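Invasion protein InvA (Salmonella enterica, PDB 2X49) takes part in the invasion of intestinal epithelial cells as an inner-membrane protein of the type III secretion export apparatus, here represented by its C-terminal domain. Local coordinates at residues E20-K24 against A25-E29; R170-T173 against V174-S178; E314-F318 against G319-D323. One frame throughout, in Å; residues are numbered along the deposited sequence.

Interaction 1 (E20-K24 against A25-E29)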
ATOM      1  N   GLU A  20      18.869 -20.855   4.718  1.00 16.94           N
ATOM      2  CA  GLU A  20      20.249 -20.579   4.271  1.00 16.52           C
ATOM      3  C   GLU A  20      20.192 -19.718   2.996  1.00 16.59           C
ATOM      4  O   GLU A  20      20.947 -18.771   2.829  1.00 16.08           O
ATOM      5  CB  GLU A  20      21.060 -21.862   4.068  1.00 17.00           C
ATOM      6  CG  GLU A  20      22.434 -21.629   3.589  1.00 19.11           C
ATOM      7  CD  GLU A  20      23.262 -22.930   3.530  1.00 21.85           C
ATOM      8  OE1 GLU A  20      22.671 -24.004   3.289  1.00 27.88           O
ATOM      9  OE2 GLU A  20      24.492 -22.865   3.670  1.00 27.17           O
ATOM     10  N   ASP A  21      19.291 -20.074   2.103  1.00 16.11           N
ATOM     11  CA  ASP A  21      19.141 -19.332   0.828  1.00 16.21           C
ATOM     12  C   ASP A  21      18.673 -17.891   1.026  1.00 16.21           C
ATOM     13  O   ASP A  21      19.109 -17.013   0.329  1.00 17.69           O
ATOM     14  CB  ASP A  21      18.200 -20.012  -0.151  1.00 17.35           C
ATOM     15  CG  ASP A  21      18.838 -21.200  -0.822  1.00 20.06           C
ATOM     16  OD1 ASP A  21      20.052 -21.459  -0.636  1.00 22.95           O
ATOM     17  OD2 ASP A  21      18.099 -21.897  -1.546  1.00 23.52           O
ATOM     18  N   LEU A  22      17.868 -17.681   2.060  1.00 17.09           N
ATOM     19  CA  LEU A  22      17.283 -16.354   2.355  1.00 15.34           C
ATOM     20  C   LEU A  22      18.323 -15.485   3.029  1.00 17.77           C
ATOM     21  O   LEU A  22      18.450 -14.285   2.758  1.00 18.61           O
ATOM     22  CB  LEU A  22      15.995 -16.479   3.204  1.00 17.88           C
ATOM     23  CG  LEU A  22      14.827 -17.125   2.453  1.00 19.28           C
ATOM     24  CD1 LEU A  22      13.644 -17.390   3.429  1.00 21.81           C
ATOM     25  CD2 LEU A  22      14.355 -16.320   1.214  1.00 21.76           C
ATOM     26  N   GLU A  23      19.169 -16.121   3.787  1.00 17.39           N
ATOM     27  CA  GLU A  23      20.381 -15.457   4.263  1.00 17.72           C
ATOM     28  C   GLU A  23      21.316 -15.037   3.145  1.00 17.71           C
ATOM     29  O   GLU A  23      21.893 -13.941   3.141  1.00 17.47           O
ATOM     30  CB  GLU A  23      21.160 -16.293   5.288  1.00 18.89           C
ATOM     31  CG  GLU A  23      20.361 -16.452   6.555  1.00 22.11           C
ATOM     32  CD  GLU A  23      20.960 -17.454   7.523  1.00 25.47           C
ATOM     33  OE1 GLU A  23      21.980 -18.098   7.199  1.00 28.09           O
ATOM     34  OE2 GLU A  23      20.396 -17.577   8.624  1.00 24.71           O
ATOM     35  N   LYS A  24      21.529 -15.947   2.202  1.00 17.08           N
ATOM     36  CA  LYS A  24      22.455 -15.653   1.108  1.00 17.57           C
ATOM     37  C   LYS A  24      21.944 -14.531   0.248  1.00 16.50           C
ATOM     38  O   LYS A  24      22.717 -13.759  -0.308  1.00 17.10           O
ATOM     39  CB  LYS A  24      22.735 -16.878   0.237  1.00 17.50           C
ATOM     40  CG  LYS A  24      23.558 -17.888   0.961  1.00 22.93           C
ATOM     41  CD  LYS A  24      23.572 -19.239   0.250  1.00 26.59           C
ATOM     42  CE  LYS A  24      24.804 -20.020   0.652  1.00 27.16           C
ATOM     43  NZ  LYS A  24      24.859 -21.340  -0.053  1.00 28.92           N
ATOM     44  N   ALA A  25      20.627 -14.493   0.156  1.00 17.18           N
ATOM     45  CA  ALA A  25      19.917 -13.484  -0.679  1.00 17.03           C
ATOM     46  C   ALA A  25      19.808 -12.146   0.047  1.00 16.92           C
ATOM     47  O   ALA A  25      19.408 -11.144  -0.506  1.00 17.28           O
ATOM     48  CB  ALA A  25      18.552 -13.964  -1.058  1.00 17.71           C
ATOM     49  N   GLN A  26      20.250 -12.151   1.277  1.00 16.88           N
ATOM     50  CA  GLN A  26      20.197 -10.964   2.157  1.00 17.84           C
ATOM     51  C   GLN A  26      18.793 -10.377   2.270  1.00 17.43           C
ATOM     52  O   GLN A  26      18.597  -9.135   2.220  1.00 16.64           O
ATOM     53  CB  GLN A  26      21.178  -9.898   1.675  1.00 18.49           C
ATOM     54  CG  GLN A  26      22.665 -10.347   1.698  1.00 20.89           C
ATOM     55  CD  GLN A  26      23.660  -9.207   1.570  1.00 27.75           C
ATOM     56  OE1 GLN A  26      23.325  -8.035   1.789  1.00 34.07           O
ATOM     57  NE2 GLN A  26      24.895  -9.539   1.235  1.00 29.76           N
ATOM     58  N   LEU A  27      17.845 -11.268   2.445  1.00 18.17           N
ATOM     59  CA  LEU A  27      16.420 -10.916   2.621  1.00 20.11           C
ATOM     60  C   LEU A  27      16.246  -9.771   3.602  1.00 19.75           C
ATOM     61  O   LEU A  27      15.581  -8.776   3.302  1.00 18.85           O
ATOM     62  CB  LEU A  27      15.583 -12.093   3.091  1.00 21.06           C
ATOM     63  CG  LEU A  27      14.076 -11.853   3.257  1.00 24.64           C
ATOM     64  CD1 LEU A  27      13.525 -11.369   1.961  1.00 27.55           C
ATOM     65  CD2 LEU A  27      13.369 -13.107   3.766  1.00 28.48           C
ATOM     66  N   ALA A  28      16.806  -9.937   4.779  1.00 19.38           N
ATOM     67  CA  ALA A  28      16.504  -8.981   5.887  1.00 18.35           C
ATOM     68  C   ALA A  28      17.027  -7.602   5.560  1.00 18.78           C
ATOM     69  O   ALA A  28      16.333  -6.565   5.705  1.00 17.69           O
ATOM     70  CB  ALA A  28      17.114  -9.494   7.225  1.00 19.34           C
ATOM     71  N   GLU A  29      18.232  -7.599   5.033  1.00 19.15           N
ATOM     72  CA  GLU A  29      18.992  -6.355   4.800  1.00 20.56           C
ATOM     73  C   GLU A  29      18.372  -5.615   3.629  1.00 21.18           C
ATOM     74  O   GLU A  29      18.202  -4.391   3.655  1.00 21.09           O
ATOM     75  CB  GLU A  29      20.490  -6.633   4.597  1.00 22.18           C
ATOM     76  CG  GLU A  29      21.130  -7.462   5.769  1.00 25.89           C
ATOM     77  CD  GLU A  29      21.303  -9.011   5.487  1.00 28.18           C
ATOM     78  OE1 GLU A  29      22.474  -9.500   5.435  1.00 33.71           O
ATOM     79  OE2 GLU A  29      20.293  -9.744   5.355  1.00 21.03           O
TER
HETATM   80  O   HOH W   1      18.597 -12.274   5.546  1.00 16.53           O
HETATM   81  O   HOH W   2      22.565 -12.327   5.388  1.00 38.98           O
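Two donors converge on Glu23 O: Gln26 N, 3.1 Å from Glu23 O, and a water that gives its hydrogen to Glu23 O over 2.8 Å. The amide of Gln26 comes in above the carbonyl plane, 72° out of it, as a bond spanning only three residues. Leu22 O takes the companion bond from further along the chain, Leu27 N to Leu22 O at 3.1 Å, nearly straight and close to the carbonyl axis. Before both, Ala25 N still reaches Asp21 O as the last ordinary helical bond of this end. The positive phi of Gln26 (54°) and the paired bonds back into the final turn define a Schellman motif closing helix 16-24; Gln26 is at the same time the N-cap of helix 27-39, so one residue serves as the joint between two helices. The apolar partners of this motif are Leu22 and Leu27, whose methyls meet at 4.2 Å, CD2 to CD2. In Leu27, CG stands opposite the backbone N (chi1 -178°), which carries the branch toward Leu22. Both leucines are buried, Leu22 against Leu126 and Val14, Leu27 against Leu129 and Leu12. The exposed side is bridged by the Glu29 carboxylate: OE1 receives the water bound to Glu23 O, while a second water, 3.1 Å from Glu29 OE2, accepts from Ala28 N and reaches Leu22 O only weakly. The carboxylate of Glu23 itself forms a salt bridge with Arg19, through OE2.

Interaction 2 (R170-T173 against V174-S178)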
ATOM      1  N   ARG A 170       5.107  27.132  12.227  1.00 15.31           N
ATOM      2  CA  ARG A 170       4.293  28.238  12.727  1.00 15.73           C
ATOM      3  C   ARG A 170       2.823  27.898  12.655  1.00 16.12           C
ATOM      4  O   ARG A 170       1.992  28.541  13.288  1.00 16.77           O
ATOM      5  CB  ARG A 170       4.534  29.508  11.936  1.00 15.54           C
ATOM      6  CG  ARG A 170       5.682  30.291  12.438  1.00 17.72           C
ATOM      7  CD  ARG A 170       5.795  31.620  11.689  1.00 21.77           C
ATOM      8  NE  ARG A 170       4.920  32.657  12.179  1.00 23.17           N
ATOM      9  CZ  ARG A 170       3.967  33.276  11.497  1.00 25.02           C
ATOM     10  NH1 ARG A 170       3.690  32.964  10.245  1.00 27.01           N
ATOM     11  NH2 ARG A 170       3.291  34.245  12.105  1.00 24.14           N
ATOM     12  N   HIS A 171       2.516  26.908  11.836  1.00 16.23           N
ATOM     13  CA  HIS A 171       1.128  26.534  11.468  1.00 16.75           C
ATOM     14  C   HIS A 171       0.693  25.106  11.798  1.00 17.40           C
ATOM     15  O   HIS A 171      -0.486  24.770  11.762  1.00 18.61           O
ATOM     16  CB  HIS A 171       0.828  26.862   9.990  1.00 15.48           C
ATOM     17  CG  HIS A 171       0.944  28.311   9.699  1.00 16.90           C
ATOM     18  ND1 HIS A 171      -0.017  29.212  10.101  1.00 13.99           N
ATOM     19  CD2 HIS A 171       1.926  29.044   9.111  1.00 17.97           C
ATOM     20  CE1 HIS A 171       0.370  30.435   9.777  1.00 15.76           C
ATOM     21  NE2 HIS A 171       1.528  30.362   9.151  1.00 17.19           N
ATOM     22  N   ALA A 172       1.677  24.281  12.070  1.00 19.06           N
ATOM     23  CA  ALA A 172       1.477  22.866  12.441  1.00 19.34           C
ATOM     24  C   ALA A 172       2.528  22.445  13.444  1.00 20.07           C
ATOM     25  O   ALA A 172       3.697  22.791  13.300  1.00 21.32           O
ATOM     26  CB  ALA A 172       1.544  21.957  11.181  1.00 18.48           C
ATOM     27  N   THR A 173       2.107  21.722  14.477  1.00 18.87           N
ATOM     28  CA  THR A 173       3.042  21.160  15.447  1.00 18.62           C
ATOM     29  C   THR A 173       3.671  19.895  14.922  1.00 18.07           C
ATOM     30  O   THR A 173       3.165  19.288  13.971  1.00 18.06           O
ATOM     31  CB  THR A 173       2.378  20.772  16.763  1.00 18.18           C
ATOM     32  OG1 THR A 173       1.369  19.801  16.486  1.00 18.80           O
ATOM     33  CG2 THR A 173       1.710  22.027  17.455  1.00 18.36           C
ATOM     34  N   VAL A 174       4.751  19.498  15.589  1.00 18.39           N
ATOM     35  CA  VAL A 174       5.476  18.261  15.232  1.00 18.69           C
ATOM     36  C   VAL A 174       4.513  17.063  15.249  1.00 18.03           C
ATOM     37  O   VAL A 174       4.513  16.194  14.377  1.00 16.82           O
ATOM     38  CB  VAL A 174       6.684  17.982  16.153  1.00 19.45           C
ATOM     39  CG1 VAL A 174       7.240  16.617  15.848  1.00 18.14           C
ATOM     40  CG2 VAL A 174       7.769  19.056  15.990  1.00 20.65           C
ATOM     41  N   GLN A 175       3.644  17.078  16.234  1.00 16.89           N
ATOM     42  CA  GLN A 175       2.635  16.021  16.368  1.00 16.71           C
ATOM     43  C   GLN A 175       1.706  15.951  15.169  1.00 15.28           C
ATOM     44  O   GLN A 175       1.358  14.873  14.656  1.00 13.90           O
ATOM     45  CB  GLN A 175       1.800  16.219  17.636  1.00 17.03           C
ATOM     46  CG  GLN A 175       0.729  15.168  17.799  1.00 23.10           C
ATOM     47  CD  GLN A 175       1.300  13.758  17.975  1.00 28.57           C
ATOM     48  OE1 GLN A 175       1.316  12.964  16.890  1.00 33.99           O
ATOM     49  NE2 GLN A 175       1.699  13.380  19.077  1.00 33.03           N
ATOM     50  N   ARG A 176       1.304  17.119  14.714  1.00 15.28           N
ATOM     51  CA  ARG A 176       0.391  17.229  13.567  1.00 15.22           C
ATOM     52  C   ARG A 176       1.078  16.779  12.285  1.00 15.22           C
ATOM     53  O   ARG A 176       0.521  16.031  11.505  1.00 14.85           O
ATOM     54  CB  ARG A 176      -0.153  18.675  13.438  1.00 14.85           C
ATOM     55  CG  ARG A 176      -0.944  18.939  12.240  1.00 16.02           C
ATOM     56  CD  ARG A 176      -2.077  18.026  11.999  1.00 17.88           C
ATOM     57  NE  ARG A 176      -2.933  17.812  13.143  1.00 22.15           N
ATOM     58  CZ  ARG A 176      -4.034  18.494  13.405  1.00 27.03           C
ATOM     59  NH1 ARG A 176      -4.428  19.467  12.603  1.00 30.93           N
ATOM     60  NH2 ARG A 176      -4.738  18.189  14.475  1.00 26.00           N
ATOM     61  N   ILE A 177       2.331  17.175  12.151  1.00 15.30           N
ATOM     62  CA  ILE A 177       3.115  16.758  10.978  1.00 14.84           C
ATOM     63  C   ILE A 177       3.237  15.211  10.976  1.00 14.72           C
ATOM     64  O   ILE A 177       3.076  14.547   9.933  1.00 14.12           O
ATOM     65  CB  ILE A 177       4.461  17.428  10.910  1.00 14.54           C
ATOM     66  CG1 ILE A 177       4.275  18.955  10.695  1.00 15.07           C
ATOM     67  CG2 ILE A 177       5.273  16.761   9.753  1.00 14.84           C
ATOM     68  CD1 ILE A 177       5.583  19.752  10.995  1.00 17.28           C
ATOM     69  N   SER A 178       3.466  14.650  12.145  1.00 14.58           N
ATOM     70  CA  SER A 178       3.735  13.197  12.305  1.00 14.92           C
ATOM     71  C   SER A 178       2.475  12.456  11.887  1.00 14.50           C
ATOM     72  O   SER A 178       2.496  11.465  11.131  1.00 15.11           O
ATOM     73  CB  SER A 178       4.137  12.812  13.717  1.00 15.68           C
ATOM     74  OG  SER A 178       4.555  11.442  13.809  1.00 17.57           O
TER
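Arg176 lies over Thr173 at the start of helix 174-185, and its side chain can be traced outward from there. Its CB packs on both oxygens of Thr173, 3.4 Å from Thr173 O and 3.6 Å from Thr173 OG1. With CG set opposite the backbone N (chi1 173°), the next carbon is carried back over the preceding loop, where Arg176 CG meets the methyl Ala172 CB at 4.1 Å. Bends at the next two torsions then lead the chain away from the loop. Arg176 NE forms a weak, long ion pair with Glu179, one turn further along the same helix, and at the tip NH1 is hydrogen-bonded to Lys209 O.

At the root of this arm, Thr173 acts as N-cap. Its hydroxyl oxygen, turned between the backbone N and the carbonyl carbon (chi1 60°), accepts Arg176 N at 3.2 Å from Thr173 OG1, a capping bond to an amide of the first turn. The regular helical bonding begins with Ile177 N to Thr173 O, 2.9 Å and close to linear. Ile177 also lays its CG1 beside that carbonyl, 3.5 Å from Thr173 O, and the same CG1 touches Ala172 CB at 4.1 Å. The pairing of the residue before the cap with the fourth residue of the helix is that of a hydrophobic staple, here with a small partner on the loop side.

The capped end joins several parts of the helical region: Ile177 packs on Val168 and Leu169 of helix 162-169, Val174 and Gln175 rest on Ile147 of helix 147-158, and Ala172 leans on the loop residue Ala205.

Interaction 3 (E314-F318 against G319-D323)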
ATOM      1  N   GLU A 314      -5.887  -0.086  -2.448  1.00 16.64           N
ATOM      2  CA  GLU A 314      -5.809   1.394  -2.302  1.00 17.36           C
ATOM      3  C   GLU A 314      -6.799   2.064  -3.273  1.00 17.37           C
ATOM      4  O   GLU A 314      -7.297   1.499  -4.261  1.00 17.27           O
ATOM      5  CB  GLU A 314      -4.422   1.935  -2.436  1.00 18.44           C
ATOM      6  CG  GLU A 314      -3.383   1.287  -1.519  1.00 18.36           C
ATOM      7  CD  GLU A 314      -3.709   1.209  -0.028  1.00 20.54           C
ATOM      8  OE1 GLU A 314      -4.512   2.033   0.482  1.00 21.24           O
ATOM      9  OE2 GLU A 314      -3.133   0.319   0.660  1.00 21.64           O
ATOM     10  N   VAL A 315      -7.152   3.272  -2.842  1.00 17.49           N
ATOM     11  CA  VAL A 315      -8.171   4.087  -3.520  1.00 16.96           C
ATOM     12  C   VAL A 315      -7.545   5.427  -3.887  1.00 16.56           C
ATOM     13  O   VAL A 315      -7.100   6.155  -3.036  1.00 17.35           O
ATOM     14  CB  VAL A 315      -9.437   4.292  -2.637  1.00 16.61           C
ATOM     15  CG1 VAL A 315     -10.511   4.986  -3.462  1.00 17.35           C
ATOM     16  CG2 VAL A 315      -9.967   2.936  -1.993  1.00 18.12           C
ATOM     17  N   LEU A 316      -7.511   5.685  -5.191  1.00 15.61           N
ATOM     18  CA  LEU A 316      -6.991   6.963  -5.768  1.00 16.47           C
ATOM     19  C   LEU A 316      -8.102   7.782  -6.380  1.00 16.99           C
ATOM     20  O   LEU A 316      -9.072   7.254  -6.904  1.00 16.98           O
ATOM     21  CB  LEU A 316      -5.911   6.705  -6.836  1.00 17.14           C
ATOM     22  CG  LEU A 316      -4.664   5.872  -6.451  1.00 16.68           C
ATOM     23  CD1 LEU A 316      -3.564   5.904  -7.523  1.00 18.46           C
ATOM     24  CD2 LEU A 316      -4.085   6.273  -5.118  1.00 17.77           C
ATOM     25  N   SER A 317      -7.918   9.104  -6.326  1.00 17.09           N
ATOM     26  CA  SER A 317      -8.836   9.984  -7.007  1.00 16.59           C
ATOM     27  C   SER A 317      -8.413  10.203  -8.465  1.00 16.04           C
ATOM     28  O   SER A 317      -7.265  10.022  -8.842  1.00 16.13           O
ATOM     29  CB  SER A 317      -8.958  11.292  -6.274  1.00 16.02           C
ATOM     30  OG  SER A 317      -7.763  12.027  -6.439  1.00 18.02           O
ATOM     31  N   PHE A 318      -9.368  10.622  -9.276  1.00 16.22           N
ATOM     32  CA  PHE A 318      -9.109  10.928 -10.687  1.00 16.28           C
ATOM     33  C   PHE A 318      -7.997  11.976 -10.833  1.00 17.02           C
ATOM     34  O   PHE A 318      -7.156  11.913 -11.736  1.00 18.31           O
ATOM     35  CB  PHE A 318     -10.381  11.375 -11.424  1.00 16.23           C
ATOM     36  CG  PHE A 318     -11.521  10.373 -11.394  1.00 16.84           C
ATOM     37  CD1 PHE A 318     -11.313   9.017 -11.632  1.00 17.97           C
ATOM     38  CD2 PHE A 318     -12.816  10.784 -11.121  1.00 17.30           C
ATOM     39  CE1 PHE A 318     -12.392   8.125 -11.632  1.00 19.48           C
ATOM     40  CE2 PHE A 318     -13.902   9.882 -11.109  1.00 21.23           C
ATOM     41  CZ  PHE A 318     -13.680   8.553 -11.348  1.00 18.12           C
ATOM     42  N   GLY A 319      -7.984  12.956  -9.945  1.00 16.86           N
ATOM     43  CA  GLY A 319      -6.935  13.973  -9.963  1.00 17.36           C
ATOM     44  C   GLY A 319      -5.549  13.467  -9.621  1.00 17.61           C
ATOM     45  O   GLY A 319      -4.512  13.967 -10.054  1.00 16.69           O
ATOM     46  N   GLU A 320      -5.548  12.454  -8.784  1.00 16.42           N
ATOM     47  CA  GLU A 320      -4.311  11.853  -8.307  1.00 18.03           C
ATOM     48  C   GLU A 320      -3.572  11.164  -9.429  1.00 18.26           C
ATOM     49  O   GLU A 320      -2.352  11.085  -9.385  1.00 21.68           O
ATOM     50  CB  GLU A 320      -4.509  10.940  -7.098  1.00 16.54           C
ATOM     51  CG  GLU A 320      -4.667  11.776  -5.785  1.00 19.40           C
ATOM     52  CD  GLU A 320      -5.114  10.956  -4.552  1.00 19.87           C
ATOM     53  OE1 GLU A 320      -5.416   9.762  -4.680  1.00 21.61           O
ATOM     54  OE2 GLU A 320      -5.239  11.567  -3.458  1.00 20.05           O
ATOM     55  N   ILE A 321      -4.300  10.757 -10.463  1.00 18.04           N
ATOM     56  CA  ILE A 321      -3.688  10.042 -11.620  1.00 17.46           C
ATOM     57  C   ILE A 321      -3.616  10.910 -12.894  1.00 16.63           C
ATOM     58  O   ILE A 321      -3.540  10.396 -14.003  1.00 16.75           O
ATOM     59  CB  ILE A 321      -4.375   8.649 -11.914  1.00 17.13           C
ATOM     60  CG1 ILE A 321      -5.804   8.847 -12.421  1.00 19.53           C
ATOM     61  CG2 ILE A 321      -4.311   7.737 -10.670  1.00 18.57           C
ATOM     62  CD1 ILE A 321      -6.304   7.718 -13.289  1.00 21.14           C
ATOM     63  N   ALA A 322      -3.566  12.225 -12.704  1.00 15.40           N
ATOM     64  CA  ALA A 322      -3.497  13.181 -13.822  1.00 15.62           C
ATOM     65  C   ALA A 322      -2.255  12.992 -14.683  1.00 16.27           C
ATOM     66  O   ALA A 322      -2.263  13.221 -15.891  1.00 16.45           O
ATOM     67  CB  ALA A 322      -3.588  14.640 -13.290  1.00 14.60           C
ATOM     68  N   ASP A 323      -1.200  12.504 -14.048  1.00 16.52           N
ATOM     69  CA  ASP A 323       0.111  12.353 -14.745  1.00 17.82           C
ATOM     70  C   ASP A 323       0.300  10.954 -15.235  1.00 17.23           C
ATOM     71  O   ASP A 323       1.394  10.563 -15.649  1.00 17.99           O
ATOM     72  CB  ASP A 323       1.299  12.753 -13.849  1.00 17.89           C
ATOM     73  CG  ASP A 323       1.591  14.243 -13.905  1.00 22.49           C
ATOM     74  OD1 ASP A 323       2.767  14.634 -13.707  1.00 29.04           O
ATOM     75  OD2 ASP A 323       0.659  15.043 -14.175  1.00 29.19           O
TER
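A reciprocal Ser-x-x-Glu bond pair, in the pattern of a capping box, marks the turn in which the chain leaves strand 314-317. Ser317 OG accepts Glu320 N at 3.3 Å, and in return Ser317 N donates to Glu320 OE1 at 3.1 Å, along a nearly straight N-H that reaches the oxygen from above the carboxylate plane, 57° out of it. The serine hydroxyl fits closely over the glutamate stem, with Ser317 OG 3.2 Å from Glu320 CG. Glu320 CG stands opposite its own carbonyl carbon (chi1 -78°) and the chain runs on extended, which brings the carboxylate back to the strand end. There OE1 also lies 3.4 Å from Leu316 CA, while OE2 forms a salt bridge with Arg219, giving the buried carboxylate a charged partner. The bonds from Glu320 N and Ile321 N to Ser317 O are weak. Outside this pair, Leu316 CD1 meets Ile321 CG2 at 3.7 Å, an apolar contact five residues apart. The strand itself is an outermost one of its parallel sheet, hydrogen-bonded to strand 291-294; Leu316 faces Ile226 and Phe230 of helix 223-231, and Val315 packs on helix 299-306.

The three contacts are separate local turns, met in series along the chain. Interactions 1 and 3 lie on opposite sides of the chain centre, about 36 Å apart between centres; interactions 1 and 2 are about 39 Å apart between centres. Interactions 2 and 3 are the nearest pair, yet about 16 Å still separates their closest atoms. In both, a hydroxyl oxygen accepts the amide three residues on, and apolar side chains five residues apart touch nearby. Interaction 1 has the corresponding apolar pair at a helix C-terminus. A bound mercury ion lies about 6 Å from the side chain of Ile321 in interaction 3, and a mercury about 13 Å from that of Leu27.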